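Local coordinates for cell wall surface anchor family protein (Streptococcus agalactiae serogroup V, PDB 3TW0), which forms the adhesive tip of the group B streptococcal pilus, where its magnesium-binding von Willebrand factor A domain probably takes part in attachment to the host, at residues K165-H170 with D319-G324. The protein carries 2 engineered substitutions. Residues are numbered along the deposited sequence; the frame is centred on the assembly and turned at random.
Sequences KKLIFH and DIFTVG
Two neighbouring parallel strands of the von Willebrand factor A sheet, 165-170 and 319-324, pair here, with strand 11-18 on the far side of 165-170. Their backbones are joined by five hydrogen bonds, from Asp319 N to Lys166 O through to Val323 N to His170 O (2.7 Å). On one face Leu167, with CG anti to the backbone N (chi1 165°), reaches across the strands and sets CD1 over the centre of the Phe321 ring, 3.8 Å from its centroid, a CH-pi contact that suits a branched aliphatic chain beside a flat aromatic one. Further along this face Phe169 CZ touches Val323 CG2 at 3.7 Å. Ile168 and Ile320 lie side by side on the other face, where beta-branched chains pack against helix 145-159 through Ile168. Beyond them the apolar packing gives way to polar groups: the His170 side chain lies about 5 Å from that of Asp18, a magnesium ligand in this protein whose ion is absent here, and about 9 Å from the bound magnesium. Tyr61 OH bonds NE2 of the imidazole and Ser346 OG bonds Thr322 OG1, while one water, in the ring plane, links His170 ND1 to Thr322 OG1, 2.8 Å from each.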
ATOM      1  N   LYS A 165      20.353 -16.614   7.546  1.00 29.79           N
ATOM      2  CA  LYS A 165      20.134 -15.813   6.342  1.00 28.90           C
ATOM      3  C   LYS A 165      18.649 -15.473   6.217  1.00 27.05           C
ATOM      4  O   LYS A 165      17.804 -16.297   6.513  1.00 26.97           O
ATOM      5  CB  LYS A 165      20.603 -16.555   5.092  1.00 28.76           C
ATOM      6  CG  LYS A 165      22.123 -16.490   4.859  1.00 33.24           C
ATOM      7  CD  LYS A 165      22.693 -15.049   4.996  1.00 37.77           C
ATOM      8  CE  LYS A 165      22.359 -14.106   3.821  1.00 40.53           C
ATOM      9  NZ  LYS A 165      22.796 -12.675   4.108  1.00 40.54           N
ATOM     10  N   LYS A 166      18.342 -14.265   5.769  1.00 25.36           N
ATOM     11  CA  LYS A 166      16.945 -13.787   5.746  1.00 23.82           C
ATOM     12  C   LYS A 166      16.625 -13.179   4.375  1.00 22.44           C
ATOM     13  O   LYS A 166      17.430 -12.456   3.818  1.00 21.18           O
ATOM     14  CB  LYS A 166      16.676 -12.824   6.930  1.00 23.81           C
ATOM     15  CG  LYS A 166      17.082 -13.432   8.318  1.00 25.58           C
ATOM     16  CD  LYS A 166      17.016 -12.492   9.543  1.00 28.58           C
ATOM     17  CE  LYS A 166      18.284 -11.618   9.773  1.00 31.68           C
ATOM     18  NZ  LYS A 166      19.545 -12.232   9.224  1.00 32.90           N
ATOM     19  N   LEU A 167      15.481 -13.537   3.805  1.00 20.23           N
ATOM     20  CA  LEU A 167      15.082 -12.966   2.526  1.00 19.17           C
ATOM     21  C   LEU A 167      13.630 -12.487   2.534  1.00 18.26           C
ATOM     22  O   LEU A 167      12.742 -13.171   3.053  1.00 17.22           O
ATOM     23  CB  LEU A 167      15.289 -13.973   1.403  1.00 19.24           C
ATOM     24  CG  LEU A 167      14.606 -13.676   0.067  1.00 19.96           C
ATOM     25  CD1 LEU A 167      15.250 -12.444  -0.619  1.00 20.81           C
ATOM     26  CD2 LEU A 167      14.670 -14.915  -0.842  1.00 20.14           C
ATOM     27  N   ILE A 168      13.402 -11.286   2.001  1.00 16.95           N
ATOM     28  CA  ILE A 168      12.033 -10.894   1.640  1.00 16.80           C
ATOM     29  C   ILE A 168      11.901 -11.002   0.121  1.00 16.31           C
ATOM     30  O   ILE A 168      12.739 -10.449  -0.623  1.00 15.94           O
ATOM     31  CB  ILE A 168      11.632  -9.487   2.167  1.00 16.50           C
ATOM     32  CG1 ILE A 168      11.627  -9.500   3.712  1.00 15.78           C
ATOM     33  CG2 ILE A 168      10.242  -9.108   1.601  1.00 16.73           C
ATOM     34  CD1 ILE A 168      11.621  -8.107   4.330  1.00 17.04           C
ATOM     35  N   PHE A 169      10.900 -11.775  -0.316  1.00 15.26           N
ATOM     36  CA  PHE A 169      10.614 -11.964  -1.729  1.00 15.71           C
ATOM     37  C   PHE A 169       9.225 -11.382  -2.033  1.00 15.45           C
ATOM     38  O   PHE A 169       8.192 -11.903  -1.576  1.00 14.61           O
ATOM     39  CB  PHE A 169      10.671 -13.456  -2.039  1.00 16.03           C
ATOM     40  CG  PHE A 169      10.631 -13.794  -3.500  1.00 19.01           C
ATOM     41  CD1 PHE A 169      11.809 -14.031  -4.194  1.00 21.70           C
ATOM     42  CD2 PHE A 169       9.405 -13.952  -4.174  1.00 22.84           C
ATOM     43  CE1 PHE A 169      11.782 -14.372  -5.544  1.00 22.77           C
ATOM     44  CE2 PHE A 169       9.361 -14.312  -5.536  1.00 22.47           C
ATOM     45  CZ  PHE A 169      10.553 -14.509  -6.220  1.00 24.33           C
ATOM     46  N   HIS A 170       9.206 -10.303  -2.795  1.00 14.98           N
ATOM     47  CA  HIS A 170       8.016  -9.437  -2.875  1.00 15.49           C
ATOM     48  C   HIS A 170       7.513  -9.451  -4.288  1.00 15.58           C
ATOM     49  O   HIS A 170       8.241  -9.076  -5.225  1.00 15.79           O
ATOM     50  CB  HIS A 170       8.401  -8.034  -2.422  1.00 15.51           C
ATOM     51  CG  HIS A 170       7.299  -7.019  -2.513  1.00 16.76           C
ATOM     52  ND1 HIS A 170       7.552  -5.665  -2.586  1.00 15.85           N
ATOM     53  CD2 HIS A 170       5.951  -7.150  -2.540  1.00 16.01           C
ATOM     54  CE1 HIS A 170       6.405  -5.009  -2.638  1.00 18.11           C
ATOM     55  NE2 HIS A 170       5.422  -5.885  -2.604  1.00 17.27           N
ATOM     56  N   ASP A 319      18.412  -9.698   2.461  1.00 23.37           N
ATOM     57  CA  ASP A 319      18.109  -9.536   1.046  1.00 23.32           C
ATOM     58  C   ASP A 319      16.659  -9.208   0.773  1.00 22.21           C
ATOM     59  O   ASP A 319      15.779  -9.774   1.385  1.00 22.29           O
ATOM     60  CB  ASP A 319      18.492 -10.788   0.269  1.00 23.71           C
ATOM     61  CG  ASP A 319      19.982 -10.981   0.225  1.00 26.64           C
ATOM     62  OD1 ASP A 319      20.652 -10.141  -0.401  1.00 29.47           O
ATOM     63  OD2 ASP A 319      20.460 -11.939   0.847  1.00 31.37           O
ATOM     64  N   ILE A 320      16.412  -8.313  -0.174  1.00 21.09           N
ATOM     65  CA  ILE A 320      15.046  -8.094  -0.615  1.00 19.77           C
ATOM     66  C   ILE A 320      14.999  -8.169  -2.128  1.00 19.77           C
ATOM     67  O   ILE A 320      15.657  -7.372  -2.826  1.00 19.43           O
ATOM     68  CB  ILE A 320      14.417  -6.778  -0.077  1.00 19.95           C
ATOM     69  CG1 ILE A 320      14.551  -6.670   1.468  1.00 17.49           C
ATOM     70  CG2 ILE A 320      12.934  -6.703  -0.501  1.00 19.34           C
ATOM     71  CD1 ILE A 320      15.731  -5.822   1.955  1.00 19.10           C
ATOM     72  N   PHE A 321      14.246  -9.156  -2.621  1.00 18.49           N
ATOM     73  CA  PHE A 321      14.052  -9.343  -4.045  1.00 19.41           C
ATOM     74  C   PHE A 321      12.621  -8.977  -4.419  1.00 18.88           C
ATOM     75  O   PHE A 321      11.679  -9.429  -3.757  1.00 18.60           O
ATOM     76  CB  PHE A 321      14.322 -10.804  -4.466  1.00 19.21           C
ATOM     77  CG  PHE A 321      15.709 -11.306  -4.148  1.00 21.97           C
ATOM     78  CD1 PHE A 321      16.701 -10.461  -3.663  1.00 24.74           C
ATOM     79  CD2 PHE A 321      16.027 -12.645  -4.349  1.00 25.17           C
ATOM     80  CE1 PHE A 321      17.999 -10.942  -3.377  1.00 28.17           C
ATOM     81  CE2 PHE A 321      17.315 -13.128  -4.072  1.00 27.48           C
ATOM     82  CZ  PHE A 321      18.305 -12.266  -3.588  1.00 26.42           C
ATOM     83  N   THR A 322      12.465  -8.187  -5.484  1.00 17.16           N
ATOM     84  CA  THR A 322      11.156  -7.789  -5.959  1.00 16.92           C
ATOM     85  C   THR A 322      10.866  -8.333  -7.376  1.00 18.10           C
ATOM     86  O   THR A 322      11.668  -8.154  -8.307  1.00 19.15           O
ATOM     87  CB  THR A 322      10.990  -6.263  -5.927  1.00 15.47           C
ATOM     88  OG1 THR A 322      11.480  -5.766  -4.693  1.00 13.85           O
ATOM     89  CG2 THR A 322       9.520  -5.857  -6.013  1.00 15.62           C
ATOM     90  N   VAL A 323       9.715  -8.964  -7.534  1.00 18.39           N
ATOM     91  CA  VAL A 323       9.301  -9.527  -8.817  1.00 19.69           C
ATOM     92  C   VAL A 323       8.085  -8.794  -9.362  1.00 19.83           C
ATOM     93  O   VAL A 323       7.013  -8.800  -8.749  1.00 19.74           O
ATOM     94  CB  VAL A 323       9.100 -11.048  -8.735  1.00 19.69           C
ATOM     95  CG1 VAL A 323       8.284 -11.591  -9.929  1.00 20.89           C
ATOM     96  CG2 VAL A 323      10.462 -11.709  -8.690  1.00 20.87           C
ATOM     97  N   GLY A 324       8.286  -8.144 -10.503  1.00 19.64           N
ATOM     98  CA  GLY A 324       7.255  -7.342 -11.153  1.00 21.19           C
ATOM     99  C   GLY A 324       6.306  -8.117 -12.036  1.00 21.80           C
ATOM    100  O   GLY A 324       6.709  -8.873 -12.912  1.00 21.58           O
TER
HETATM  101  O   HOH W   1      10.281  -5.222  -2.222  1.00 16.48           O